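Local coordinates for protein superoxide dismutase [Fe] (Aquifex pyrophilus, PDB 1COJ) that destroys superoxide radicals, converting them with protons to hydrogen peroxide and dioxygen at one iron ion bound in each subunit of a homotetramer, at residues A[25-30]-A[165-170]; A[52-57]-A[62-67]; A[85-90]-A[194-199]; A[133-138]-A[205-210]. One frame throughout, in Å; residues are numbered along the deposited sequence.

Interaction 1: A[25-30]-A[165-170]; sequences EPHFEA and YEHAYY. With FE (Fe (III) ion), chain B.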
loop_
_atom_site.group_PDB
_atom_site.type_symbol
_atom_site.label_atom_id
_atom_site.label_comp_id
_atom_site.label_asym_id
_atom_site.label_seq_id
_atom_site.Cartn_x
_atom_site.Cartn_y
_atom_site.Cartn_z
ATOM N N GLU A 25 8.467 -22.448 -16.535
ATOM C CA GLU A 25 9.274 -21.677 -17.479
ATOM C C GLU A 25 9.195 -20.149 -17.359
ATOM O O GLU A 25 10.197 -19.502 -17.037
ATOM C CB GLU A 25 9.000 -22.139 -18.920
ATOM C CG GLU A 25 9.976 -21.590 -19.971
ATOM C CD GLU A 25 11.397 -22.142 -19.841
ATOM O OE1 GLU A 25 12.300 -21.633 -20.543
ATOM O OE2 GLU A 25 11.617 -23.086 -19.051
ATOM N N PRO A 26 8.011 -19.551 -17.591
ATOM C CA PRO A 26 7.931 -18.093 -17.483
ATOM C C PRO A 26 8.160 -17.579 -16.062
ATOM O O PRO A 26 8.722 -16.501 -15.869
ATOM C CB PRO A 26 6.516 -17.790 -17.978
ATOM C CG PRO A 26 5.749 -18.998 -17.569
ATOM C CD PRO A 26 6.694 -20.119 -17.935
ATOM N N HIS A 27 7.757 -18.366 -15.073
ATOM C CA HIS A 27 7.912 -17.969 -13.677
ATOM C C HIS A 27 9.384 -17.809 -13.312
ATOM O O HIS A 27 9.777 -16.806 -12.707
ATOM C CB HIS A 27 7.243 -18.992 -12.752
ATOM C CG HIS A 27 6.932 -18.464 -11.386
ATOM N ND1 HIS A 27 6.409 -19.227 -10.362
ATOM C CD2 HIS A 27 7.071 -17.212 -10.874
ATOM C CE1 HIS A 27 6.251 -18.435 -9.291
ATOM N NE2 HIS A 27 6.639 -17.200 -9.552
ATOM N N PHE A 28 10.197 -18.777 -13.724
ATOM C CA PHE A 28 11.626 -18.765 -13.437
ATOM C C PHE A 28 12.430 -17.880 -14.387
ATOM O O PHE A 28 13.181 -17.008 -13.951
ATOM C CB PHE A 28 12.183 -20.193 -13.476
ATOM C CG PHE A 28 13.556 -20.323 -12.882
ATOM C CD1 PHE A 28 13.716 -20.643 -11.536
ATOM C CD2 PHE A 28 14.690 -20.110 -13.663
ATOM C CE1 PHE A 28 14.990 -20.748 -10.970
ATOM C CE2 PHE A 28 15.966 -20.211 -13.109
ATOM C CZ PHE A 28 16.117 -20.531 -11.759
ATOM N N GLU A 29 12.251 -18.099 -15.685
ATOM C CA GLU A 29 12.982 -17.367 -16.709
ATOM C C GLU A 29 12.616 -15.903 -16.911
ATOM O O GLU A 29 13.482 -15.095 -17.234
ATOM C CB GLU A 29 12.895 -18.106 -18.048
ATOM C CG GLU A 29 13.432 -19.532 -18.021
ATOM C CD GLU A 29 14.908 -19.615 -17.665
ATOM O OE1 GLU A 29 15.658 -18.650 -17.934
ATOM O OE2 GLU A 29 15.323 -20.659 -17.122
ATOM N N ALA A 30 11.346 -15.551 -16.746
ATOM C CA ALA A 30 10.938 -14.166 -16.950
ATOM C C ALA A 30 10.777 -13.362 -15.666
ATOM O O ALA A 30 11.428 -12.331 -15.488
ATOM C CB ALA A 30 9.659 -14.102 -17.778
ATOM N N TYR A 165 0.972 -15.141 -6.255
ATOM C CA TYR A 165 0.827 -14.215 -7.377
ATOM C C TYR A 165 0.177 -15.032 -8.478
ATOM O O TYR A 165 0.468 -16.220 -8.625
ATOM C CB TYR A 165 2.183 -13.730 -7.884
ATOM C CG TYR A 165 2.683 -12.448 -7.256
ATOM C CD1 TYR A 165 2.772 -11.275 -8.007
ATOM C CD2 TYR A 165 3.104 -12.411 -5.924
ATOM C CE1 TYR A 165 3.272 -10.090 -7.450
ATOM C CE2 TYR A 165 3.605 -11.229 -5.353
ATOM C CZ TYR A 165 3.688 -10.072 -6.123
ATOM O OH TYR A 165 4.209 -8.907 -5.583
ATOM N N GLU A 166 -0.651 -14.391 -9.289
ATOM C CA GLU A 166 -1.349 -15.085 -10.364
ATOM C C GLU A 166 -0.443 -15.792 -11.366
ATOM O O GLU A 166 -0.800 -16.849 -11.881
ATOM C CB GLU A 166 -2.306 -14.128 -11.067
ATOM C CG GLU A 166 -3.379 -13.622 -10.124
ATOM C CD GLU A 166 -4.344 -12.649 -10.762
ATOM O OE1 GLU A 166 -3.926 -11.825 -11.606
ATOM O OE2 GLU A 166 -5.536 -12.700 -10.396
ATOM N N HIS A 167 0.741 -15.244 -11.619
ATOM C CA HIS A 167 1.661 -15.868 -12.566
ATOM C C HIS A 167 2.183 -17.222 -12.083
ATOM O O HIS A 167 2.662 -18.031 -12.878
ATOM C CB HIS A 167 2.833 -14.929 -12.907
ATOM C CG HIS A 167 3.686 -14.553 -11.734
ATOM N ND1 HIS A 167 4.048 -13.258 -11.424
ATOM C CD2 HIS A 167 4.295 -15.331 -10.805
ATOM C CE1 HIS A 167 4.843 -13.297 -10.350
ATOM N NE2 HIS A 167 5.016 -14.538 -9.942
ATOM N N ALA A 168 2.056 -17.480 -10.786
ATOM C CA ALA A 168 2.535 -18.727 -10.205
ATOM C C ALA A 168 1.684 -19.955 -10.547
ATOM O O ALA A 168 2.206 -21.078 -10.590
ATOM C CB ALA A 168 2.653 -18.581 -8.695
ATOM N N TYR A 169 0.401 -19.741 -10.839
ATOM C CA TYR A 169 -0.516 -20.846 -11.135
ATOM C C TYR A 169 -1.468 -20.671 -12.322
ATOM O O TYR A 169 -2.159 -21.622 -12.707
ATOM C CB TYR A 169 -1.343 -21.164 -9.882
ATOM C CG TYR A 169 -2.181 -20.002 -9.374
ATOM C CD1 TYR A 169 -3.473 -19.787 -9.851
ATOM C CD2 TYR A 169 -1.672 -19.105 -8.431
ATOM C CE1 TYR A 169 -4.240 -18.708 -9.409
ATOM C CE2 TYR A 169 -2.431 -18.020 -7.981
ATOM C CZ TYR A 169 -3.713 -17.827 -8.476
ATOM O OH TYR A 169 -4.456 -16.740 -8.063
ATOM N N TYR A 170 -1.495 -19.486 -12.922
ATOM C CA TYR A 170 -2.413 -19.236 -14.026
ATOM C C TYR A 170 -2.291 -20.113 -15.264
ATOM O O TYR A 170 -3.293 -20.386 -15.923
ATOM C CB TYR A 170 -2.421 -17.759 -14.422
ATOM C CG TYR A 170 -3.816 -17.200 -14.435
ATOM C CD1 TYR A 170 -4.438 -16.792 -13.255
ATOM C CD2 TYR A 170 -4.546 -17.155 -15.618
ATOM C CE1 TYR A 170 -5.755 -16.363 -13.265
ATOM C CE2 TYR A 170 -5.842 -16.735 -15.638
ATOM C CZ TYR A 170 -6.456 -16.342 -14.469
ATOM O OH TYR A 170 -7.787 -15.971 -14.507
HETATM FE FE FE B . 6.176 -15.431 -8.454
HETATM O O HOH W 1 4.900 -21.661 -10.224
HETATM O O HOH W 2 5.647 -13.919 -7.255
#
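His27 and His167 meet at the iron(III) ion, each giving it NE2 at 2.1 Å, so their rings are drawn together by the metal and not by any hydrogen bond. The two side chains cross at about a right angle, the ring planes 55° apart. The tight part is here: His27 NE2 lies 3.2 Å from His167 CD2, near the plane of the His167 ring, and the methyl of Ala168 comes to 3.6 Å from His27 CE1, with CB of Tyr165 over one face of the His167 ring. Away from this packing the partners are waters. One accepts from His27 ND1 at 2.9 Å and donates to Ala168 O, which, with the metal bond, helps to fix the rotation of the His27 ring; another binds the iron. His167 ND1 is hydrogen-bonded to Glu166 of the second subunit. His81 of helix 63-86 and Asp163 of strand 157-163 complete the metal site, which lies between helix 21-47, helix 63-86, the end of strand 157-163 and the loop leading to helix 170-173.

Interaction 2: A[52-57]-A[62-67]; sequences ADRSKA and SEYREL
Tyr64 turns its CG anti to the backbone N (chi1 176°), which carries the ring out from the helix to meet Arg54, whose chain bends at chi2 and chi3 and so lays its guanidinium across the ring. The two side chains cross at about a right angle, with guanidinium and ring planes 47° apart. CD1 of Tyr64 sits over the centre of the guanidinium face, while NH1 of Arg54 lies 3.8 Å from Tyr64 CE1 and Arg54 CG lies above the ring near its rim. Arg54 is held side-on to Ala52 O by NE and NH2, the shorter bond being from NH2 at 2.8 Å, in the carbonyl plane and on a lone pair. A leucine here would probably leave that carbonyl without both side-chain donors and Glu117 of the third subunit, which bonds Tyr64 OH, without its salt bridge. A water donates to Asp53 O at 2.9 Å and accepts from Tyr64 N. Ala52 CB packs on Leu67 CD1 at 3.8 Å. Asp53 OD1 closes an Asx turn onto Ser55 N, and N-cap Ser62 OG, hydrogen-bonded to Asn58 O, also accepts a weak capping bond from Arg65 N: a capped helix start in the family's alpha-hairpin domain.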
loop_
_atom_site.group_PDB
_atom_site.type_symbol
_atom_site.label_atom_id
_atom_site.label_comp_id
_atom_site.label_asym_id
_atom_site.label_seq_id
_atom_site.Cartn_x
_atom_site.Cartn_y
_atom_site.Cartn_z
ATOM N N ALA A 52 21.250 9.497 -7.231
ATOM C CA ALA A 52 20.539 9.274 -5.980
ATOM C C ALA A 52 21.168 10.206 -4.954
ATOM O O ALA A 52 21.894 9.770 -4.062
ATOM C CB ALA A 52 20.681 7.820 -5.536
ATOM N N ASP A 53 20.926 11.500 -5.115
ATOM C CA ASP A 53 21.478 12.491 -4.214
ATOM C C ASP A 53 20.848 12.373 -2.830
ATOM O O ASP A 53 19.673 12.691 -2.646
ATOM C CB ASP A 53 21.264 13.893 -4.780
ATOM C CG ASP A 53 22.083 14.945 -4.052
ATOM O OD1 ASP A 53 22.489 14.701 -2.899
ATOM O OD2 ASP A 53 22.334 16.016 -4.636
ATOM N N ARG A 54 21.654 11.968 -1.857
ATOM C CA ARG A 54 21.184 11.805 -0.488
ATOM C C ARG A 54 20.747 13.106 0.174
ATOM O O ARG A 54 19.837 13.101 1.001
ATOM C CB ARG A 54 22.242 11.102 0.363
ATOM C CG ARG A 54 21.881 9.669 0.725
ATOM C CD ARG A 54 22.833 8.636 0.145
ATOM N NE ARG A 54 22.714 8.465 -1.299
ATOM C CZ ARG A 54 22.843 7.300 -1.934
ATOM N NH1 ARG A 54 23.085 6.180 -1.264
ATOM N NH2 ARG A 54 22.779 7.259 -3.253
ATOM N N SER A 55 21.361 14.222 -0.213
ATOM C CA SER A 55 21.006 15.511 0.372
ATOM C C SER A 55 19.626 15.974 -0.067
ATOM O O SER A 55 19.037 16.850 0.558
ATOM C CB SER A 55 22.048 16.583 0.039
ATOM O OG SER A 55 22.069 16.880 -1.344
ATOM N N LYS A 56 19.114 15.384 -1.143
ATOM C CA LYS A 56 17.794 15.737 -1.653
ATOM C C LYS A 56 16.711 14.769 -1.177
ATOM O O LYS A 56 15.576 14.835 -1.643
ATOM C CB LYS A 56 17.801 15.773 -3.180
ATOM C CG LYS A 56 18.625 16.895 -3.782
ATOM C CD LYS A 56 18.532 16.868 -5.302
ATOM C CE LYS A 56 19.264 18.038 -5.942
ATOM N NZ LYS A 56 20.702 18.084 -5.552
ATOM N N ALA A 57 17.075 13.845 -0.293
ATOM C CA ALA A 57 16.128 12.870 0.240
ATOM C C ALA A 57 14.869 13.573 0.753
ATOM O O ALA A 57 14.940 14.490 1.578
ATOM C CB ALA A 57 16.785 12.052 1.350
ATOM N N SER A 62 11.755 11.874 -4.336
ATOM C CA SER A 62 13.194 12.075 -4.470
ATOM C C SER A 62 13.741 10.811 -5.131
ATOM O O SER A 62 13.216 9.714 -4.900
ATOM C CB SER A 62 13.868 12.332 -3.114
ATOM O OG SER A 62 13.627 11.292 -2.188
ATOM N N GLU A 63 14.742 10.961 -5.995
ATOM C CA GLU A 63 15.318 9.801 -6.669
ATOM C C GLU A 63 15.751 8.753 -5.652
ATOM O O GLU A 63 15.482 7.562 -5.827
ATOM C CB GLU A 63 16.499 10.199 -7.556
ATOM C CG GLU A 63 16.100 10.752 -8.926
ATOM C CD GLU A 63 15.506 12.148 -8.858
ATOM O OE1 GLU A 63 14.435 12.376 -9.454
ATOM O OE2 GLU A 63 16.119 13.028 -8.223
ATOM N N TYR A 64 16.373 9.203 -4.565
ATOM C CA TYR A 64 16.829 8.296 -3.520
ATOM C C TYR A 64 15.680 7.462 -2.948
ATOM O O TYR A 64 15.795 6.239 -2.805
ATOM C CB TYR A 64 17.509 9.078 -2.395
ATOM C CG TYR A 64 17.933 8.211 -1.234
ATOM C CD1 TYR A 64 19.027 7.353 -1.344
ATOM C CD2 TYR A 64 17.230 8.231 -0.033
ATOM C CE1 TYR A 64 19.404 6.534 -0.285
ATOM C CE2 TYR A 64 17.602 7.415 1.033
ATOM C CZ TYR A 64 18.683 6.569 0.900
ATOM O OH TYR A 64 19.011 5.728 1.939
ATOM N N ARG A 65 14.580 8.132 -2.614
ATOM C CA ARG A 65 13.418 7.459 -2.053
ATOM C C ARG A 65 12.862 6.367 -2.961
ATOM O O ARG A 65 12.713 5.220 -2.538
ATOM C CB ARG A 65 12.296 8.457 -1.750
ATOM C CG ARG A 65 11.010 7.771 -1.317
ATOM C CD ARG A 65 9.822 8.717 -1.223
ATOM N NE ARG A 65 8.573 7.978 -1.375
ATOM C CZ ARG A 65 8.012 7.234 -0.425
ATOM N NH1 ARG A 65 8.569 7.137 0.775
ATOM N NH2 ARG A 65 6.944 6.509 -0.714
ATOM N N GLU A 66 12.569 6.725 -4.208
ATOM C CA GLU A 66 11.980 5.785 -5.161
ATOM C C GLU A 66 12.845 4.547 -5.366
ATOM O O GLU A 66 12.325 3.428 -5.448
ATOM C CB GLU A 66 11.689 6.465 -6.502
ATOM C CG GLU A 66 11.072 7.861 -6.401
ATOM C CD GLU A 66 9.921 7.967 -5.409
ATOM O OE1 GLU A 66 9.885 8.968 -4.661
ATOM O OE2 GLU A 66 9.048 7.075 -5.371
ATOM N N LEU A 67 14.160 4.747 -5.420
ATOM C CA LEU A 67 15.104 3.644 -5.587
ATOM C C LEU A 67 15.061 2.710 -4.374
ATOM O O LEU A 67 15.077 1.485 -4.524
ATOM C CB LEU A 67 16.525 4.184 -5.788
ATOM C CG LEU A 67 16.844 4.744 -7.179
ATOM C CD1 LEU A 67 18.080 5.634 -7.148
ATOM C CD2 LEU A 67 17.038 3.587 -8.148
HETATM O O HOH W 3 17.311 11.997 -4.212
#

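Interaction 3: A[85-90]-A[194-199]; sequences FGMLTP and NERFEK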
loop_
_atom_site.group_PDB
_atom_site.type_symbol
_atom_site.label_atom_id
_atom_site.label_comp_id
_atom_site.label_asym_id
_atom_site.label_seq_id
_atom_site.Cartn_x
_atom_site.Cartn_y
_atom_site.Cartn_z
ATOM N N PHE A 85 11.356 -21.854 -5.196
ATOM C CA PHE A 85 11.850 -22.862 -6.131
ATOM C C PHE A 85 12.761 -23.873 -5.445
ATOM O O PHE A 85 12.662 -25.079 -5.687
ATOM C CB PHE A 85 12.606 -22.196 -7.283
ATOM C CG PHE A 85 11.736 -21.377 -8.194
ATOM C CD1 PHE A 85 10.596 -21.929 -8.769
ATOM C CD2 PHE A 85 12.066 -20.057 -8.490
ATOM C CE1 PHE A 85 9.798 -21.183 -9.626
ATOM C CE2 PHE A 85 11.273 -19.301 -9.348
ATOM C CZ PHE A 85 10.138 -19.865 -9.918
ATOM N N GLY A 86 13.619 -23.377 -4.558
ATOM C CA GLY A 86 14.556 -24.225 -3.845
ATOM C C GLY A 86 13.972 -25.314 -2.970
ATOM O O GLY A 86 14.664 -26.274 -2.627
ATOM N N MET A 87 12.700 -25.194 -2.615
ATOM C CA MET A 87 12.086 -26.202 -1.769
ATOM C C MET A 87 11.117 -27.120 -2.508
ATOM O O MET A 87 10.331 -27.823 -1.874
ATOM C CB MET A 87 11.388 -25.550 -0.570
ATOM C CG MET A 87 10.181 -24.692 -0.921
ATOM S SD MET A 87 9.357 -24.051 0.540
ATOM C CE MET A 87 8.482 -25.495 1.084
ATOM N N LEU A 88 11.175 -27.121 -3.837
ATOM C CA LEU A 88 10.296 -27.969 -4.642
ATOM C C LEU A 88 11.065 -29.078 -5.364
ATOM O O LEU A 88 12.076 -28.818 -6.023
ATOM C CB LEU A 88 9.519 -27.127 -5.661
ATOM C CG LEU A 88 8.486 -26.146 -5.097
ATOM C CD1 LEU A 88 8.036 -25.187 -6.182
ATOM C CD2 LEU A 88 7.299 -26.896 -4.510
ATOM N N THR A 89 10.608 -30.319 -5.193
ATOM C CA THR A 89 11.209 -31.488 -5.845
ATOM C C THR A 89 10.057 -32.340 -6.345
ATOM O O THR A 89 9.039 -32.453 -5.661
ATOM C CB THR A 89 12.064 -32.352 -4.869
ATOM O OG1 THR A 89 12.733 -31.500 -3.940
ATOM C CG2 THR A 89 13.109 -33.105 -5.593
ATOM N N PRO A 90 10.197 -32.953 -7.537
ATOM C CA PRO A 90 9.129 -33.791 -8.092
ATOM C C PRO A 90 8.635 -34.878 -7.138
ATOM O O PRO A 90 9.395 -35.746 -6.717
ATOM C CB PRO A 90 9.765 -34.370 -9.365
ATOM C CG PRO A 90 11.249 -34.235 -9.129
ATOM C CD PRO A 90 11.337 -32.892 -8.467
ATOM N N ASN A 194 13.608 -28.847 6.709
ATOM C CA ASN A 194 14.166 -29.289 7.987
ATOM C C ASN A 194 15.492 -28.598 8.286
ATOM O O ASN A 194 15.770 -28.239 9.437
ATOM C CB ASN A 194 14.355 -30.808 8.010
ATOM C CG ASN A 194 13.038 -31.572 8.013
ATOM O OD1 ASN A 194 13.022 -32.784 7.809
ATOM N ND2 ASN A 194 11.936 -30.875 8.237
ATOM N N GLU A 195 16.310 -28.410 7.251
ATOM C CA GLU A 195 17.593 -27.743 7.419
ATOM C C GLU A 195 17.376 -26.282 7.782
ATOM O O GLU A 195 18.062 -25.745 8.653
ATOM C CB GLU A 195 18.438 -27.836 6.151
ATOM C CG GLU A 195 19.704 -26.998 6.240
ATOM C CD GLU A 195 20.683 -27.265 5.121
ATOM O OE1 GLU A 195 21.882 -27.431 5.426
ATOM O OE2 GLU A 195 20.264 -27.303 3.943
ATOM N N ARG A 196 16.425 -25.645 7.107
ATOM C CA ARG A 196 16.103 -24.249 7.379
ATOM C C ARG A 196 15.699 -24.110 8.843
ATOM O O ARG A 196 16.136 -23.187 9.532
ATOM C CB ARG A 196 14.959 -23.774 6.484
ATOM C CG ARG A 196 15.309 -23.664 5.012
ATOM C CD ARG A 196 14.125 -23.144 4.213
ATOM N NE ARG A 196 14.407 -23.088 2.780
ATOM C CZ ARG A 196 13.480 -22.926 1.839
ATOM N NH1 ARG A 196 12.205 -22.798 2.169
ATOM N NH2 ARG A 196 13.826 -22.940 0.560
ATOM N N PHE A 197 14.895 -25.054 9.322
ATOM C CA PHE A 197 14.428 -25.043 10.705
ATOM C C PHE A 197 15.573 -25.166 11.702
ATOM O O PHE A 197 15.614 -24.444 12.703
ATOM C CB PHE A 197 13.404 -26.158 10.944
ATOM C CG PHE A 197 12.840 -26.179 12.344
ATOM C CD1 PHE A 197 12.023 -25.146 12.796
ATOM C CD2 PHE A 197 13.129 -27.229 13.212
ATOM C CE1 PHE A 197 11.498 -25.158 14.093
ATOM C CE2 PHE A 197 12.611 -27.252 14.509
ATOM C CZ PHE A 197 11.795 -26.215 14.950
ATOM N N GLU A 198 16.495 -26.089 11.436
ATOM C CA GLU A 198 17.643 -26.299 12.310
ATOM C C GLU A 198 18.437 -25.004 12.461
ATOM O O GLU A 198 18.773 -24.591 13.578
ATOM C CB GLU A 198 18.545 -27.399 11.743
ATOM C CG GLU A 198 19.687 -27.826 12.659
ATOM C CD GLU A 198 19.216 -28.518 13.945
ATOM O OE1 GLU A 198 18.058 -28.995 13.988
ATOM O OE2 GLU A 198 20.011 -28.600 14.913
ATOM N N LYS A 199 18.702 -24.358 11.329
ATOM C CA LYS A 199 19.451 -23.108 11.306
ATOM C C LYS A 199 18.676 -22.001 12.008
ATOM O O LYS A 199 19.247 -21.225 12.777
ATOM C CB LYS A 199 19.758 -22.702 9.865
ATOM C CG LYS A 199 20.655 -23.682 9.133
ATOM C CD LYS A 199 21.029 -23.168 7.760
ATOM C CE LYS A 199 22.078 -24.062 7.124
ATOM N NZ LYS A 199 22.572 -23.534 5.824
#
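Arg196 NH1 has the backbone oxygen of Leu159, on strand 157-163, as its hydrogen-bond partner, and from the side of segment 85-90 the sulfur of Met87 also comes up to it, SD lying 3.5 Å from NH1. NH2, the other terminal nitrogen, bonds to Leu83 O in the last turns of helix 63-86. The arginine gets there by an extended chain: it is straight from CG to NE, with chi2 at -178°, and it reaches across from helix 190-207 to segment 85-90, where the closest pair of CA atoms, those of Met87 and Arg196, is 10.2 Å apart. Met87 crosses it at about a right angle. Its CB is 3.7 Å from Arg196 NH2 and 4.0 Å from Arg196 NH1, so the root of the methionine touches both ends of the guanidinium and the sulfur lies against one of them, obliquely to the plane. Gly86 adds its carbonyl carbon, 4.3 Å from Arg196 NH2. Around the methionine lie Phe184, Ile188 and Ile160, and Phe210 of the third subunit packs on Arg196. A methionine in place of this arginine would probably leave the carbonyls of Leu83 and Leu159 without these donors. The chemistry is that of a buried cation whose two terminal nitrogens each give a hydrogen bond to a backbone oxygen, while the polarisable sulfur of Met87 probably adds a favourable, less directional contact.

Interaction 4: A[133-138]-A[205-210]; sequences LDIFSG and EALKDF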
loop_
_atom_site.group_PDB
_atom_site.type_symbol
_atom_site.label_atom_id
_atom_site.label_comp_id
_atom_site.label_asym_id
_atom_site.label_seq_id
_atom_site.Cartn_x
_atom_site.Cartn_y
_atom_site.Cartn_z
ATOM N N LEU A 133 9.853 -18.468 11.522
ATOM C CA LEU A 133 10.136 -18.275 12.935
ATOM C C LEU A 133 10.287 -16.785 13.234
ATOM O O LEU A 133 11.118 -16.094 12.635
ATOM C CB LEU A 133 11.419 -19.008 13.342
ATOM C CG LEU A 133 11.799 -18.924 14.829
ATOM C CD1 LEU A 133 10.878 -19.812 15.657
ATOM C CD2 LEU A 133 13.239 -19.350 15.017
ATOM N N ASP A 134 9.452 -16.295 14.138
ATOM C CA ASP A 134 9.482 -14.901 14.555
ATOM C C ASP A 134 10.590 -14.802 15.609
ATOM O O ASP A 134 10.439 -15.308 16.724
ATOM C CB ASP A 134 8.114 -14.533 15.141
ATOM C CG ASP A 134 8.121 -13.209 15.899
ATOM O OD1 ASP A 134 7.299 -13.069 16.824
ATOM O OD2 ASP A 134 8.928 -12.313 15.580
ATOM N N ILE A 135 11.692 -14.135 15.273
ATOM C CA ILE A 135 12.814 -14.023 16.206
ATOM C C ILE A 135 12.519 -13.244 17.479
ATOM O O ILE A 135 13.247 -13.367 18.461
ATOM C CB ILE A 135 14.076 -13.424 15.547
ATOM C CG1 ILE A 135 13.803 -11.999 15.059
ATOM C CG2 ILE A 135 14.541 -14.316 14.416
ATOM C CD1 ILE A 135 15.053 -11.227 14.685
ATOM N N PHE A 136 11.452 -12.452 17.473
ATOM C CA PHE A 136 11.105 -11.659 18.645
ATOM C C PHE A 136 10.338 -12.433 19.710
ATOM O O PHE A 136 10.422 -12.096 20.892
ATOM C CB PHE A 136 10.355 -10.391 18.235
ATOM C CG PHE A 136 11.128 -9.517 17.278
ATOM C CD1 PHE A 136 12.301 -8.878 17.682
ATOM C CD2 PHE A 136 10.700 -9.362 15.964
ATOM C CE1 PHE A 136 13.033 -8.099 16.789
ATOM C CE2 PHE A 136 11.427 -8.587 15.066
ATOM C CZ PHE A 136 12.596 -7.955 15.479
ATOM N N SER A 137 9.652 -13.503 19.313
ATOM C CA SER A 137 8.888 -14.310 20.263
ATOM C C SER A 137 9.361 -15.763 20.304
ATOM O O SER A 137 9.025 -16.505 21.229
ATOM C CB SER A 137 7.402 -14.276 19.911
ATOM O OG SER A 137 7.146 -15.015 18.726
ATOM N N GLY A 138 10.133 -16.162 19.299
ATOM C CA GLY A 138 10.625 -17.525 19.224
ATOM C C GLY A 138 9.529 -18.501 18.840
ATOM O O GLY A 138 9.670 -19.705 19.035
ATOM N N GLU A 205 18.601 -19.107 19.279
ATOM C CA GLU A 205 19.285 -19.280 20.559
ATOM C C GLU A 205 20.206 -18.087 20.829
ATOM O O GLU A 205 20.359 -17.661 21.976
ATOM C CB GLU A 205 20.119 -20.564 20.557
ATOM C CG GLU A 205 19.313 -21.837 20.444
ATOM C CD GLU A 205 18.429 -22.067 21.674
ATOM O OE1 GLU A 205 18.900 -21.766 22.820
ATOM O OE2 GLU A 205 17.278 -22.560 21.487
ATOM N N ALA A 206 20.800 -17.521 19.779
ATOM C CA ALA A 206 21.690 -16.364 19.905
ATOM C C ALA A 206 20.883 -15.066 19.991
ATOM O O ALA A 206 21.357 -14.063 20.521
ATOM C CB ALA A 206 22.642 -16.301 18.716
ATOM N N LEU A 207 19.653 -15.110 19.484
ATOM C CA LEU A 207 18.749 -13.965 19.449
ATOM C C LEU A 207 17.733 -13.865 20.587
ATOM O O LEU A 207 17.036 -12.854 20.695
ATOM C CB LEU A 207 17.988 -13.971 18.119
ATOM C CG LEU A 207 18.277 -12.957 17.009
ATOM C CD1 LEU A 207 19.701 -12.452 17.052
ATOM C CD2 LEU A 207 17.967 -13.610 15.674
ATOM N N LYS A 208 17.599 -14.900 21.412
ATOM C CA LYS A 208 16.613 -14.827 22.485
ATOM C C LYS A 208 16.859 -13.646 23.407
ATOM O O LYS A 208 18.004 -13.285 23.681
ATOM C CB LYS A 208 16.501 -16.137 23.272
ATOM C CG LYS A 208 17.671 -16.513 24.142
ATOM C CD LYS A 208 17.297 -17.764 24.908
ATOM C CE LYS A 208 18.506 -18.468 25.475
ATOM N NZ LYS A 208 18.197 -19.909 25.692
ATOM N N ASP A 209 15.767 -13.030 23.848
ATOM C CA ASP A 209 15.815 -11.858 24.721
ATOM C C ASP A 209 16.443 -10.675 23.986
ATOM O O ASP A 209 17.168 -9.875 24.580
ATOM C CB ASP A 209 16.590 -12.156 26.014
ATOM C CG ASP A 209 15.902 -13.191 26.887
ATOM O OD1 ASP A 209 16.557 -14.196 27.245
ATOM O OD2 ASP A 209 14.712 -12.998 27.219
ATOM N N PHE A 210 16.152 -10.571 22.691
ATOM C CA PHE A 210 16.677 -9.491 21.856
ATOM C C PHE A 210 16.193 -8.156 22.421
ATOM O O PHE A 210 16.947 -7.185 22.503
ATOM C CB PHE A 210 16.202 -9.670 20.413
ATOM C CG PHE A 210 16.956 -8.841 19.422
ATOM C CD1 PHE A 210 18.238 -9.200 19.035
ATOM C CD2 PHE A 210 16.385 -7.700 18.872
ATOM C CE1 PHE A 210 18.944 -8.432 18.114
ATOM C CE2 PHE A 210 17.081 -6.926 17.955
ATOM C CZ PHE A 210 18.361 -7.292 17.574
HETATM O O HOH W 4 14.184 -12.523 20.910
#
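Ile135 and Leu207 bring together two turns of the C-terminal alpha/beta domain: the one that follows strand 128-134, in its antiparallel sheet, and the type II beta turn from Leu207 to Phe210, in which helix 190-207 runs out. Their side chains meet at a slant, and one methyl does the touching: Leu207 CD2 sits 3.7 Å from Ile135 CG2 and 3.9 Å from Ile135 CD1, so both branches of the isoleucine bear on it. Ile135 CG1 stands between the backbone N and the carbonyl carbon (chi1 62°), and CG1 also lies over the centre of the Phe136 ring, 4.0 Å above its plane. The second pair is arranged differently. Phe136 and Phe210 run side by side, pointing the same way, and Phe210 CD2 comes up to the edge of the Phe136 ring, 4.0 Å from CE1 of Phe136. Side chains of the third subunit pack here: Tyr75 on Phe136, Ala203 on Leu207 and Pro158 on Phe210. Asp134 OD2 accepts from Phe136 N in an Asx turn, which probably helps to set the bend of the chain. Between the backbones one water spans the gap, donating to Ile135 O at 2.8 Å and to Leu207 O at 2.9 Å.

From the N terminus, helix 21-47 supplies the first half of interaction 1, whose loop stays open until 165-170, after strand 157-163. Within that span interaction 2 opens and closes, joining the connection after helix 21-47 to the start of helix 63-86. Interaction 3 begins at the other end of helix 63-86 and ends on helix 190-207, so it crosses interaction 1; the two touch where Phe85 packs on Phe28 and His27. Interaction 4 starts on strand 128-134 and finishes on the last turn of helix 190-207 and the turn after it, crossing both 1 and 3. Interactions 1 and 3 tie the alpha-hairpin to the C-terminal domain, while 2, 3 and 4 touch the third subunit.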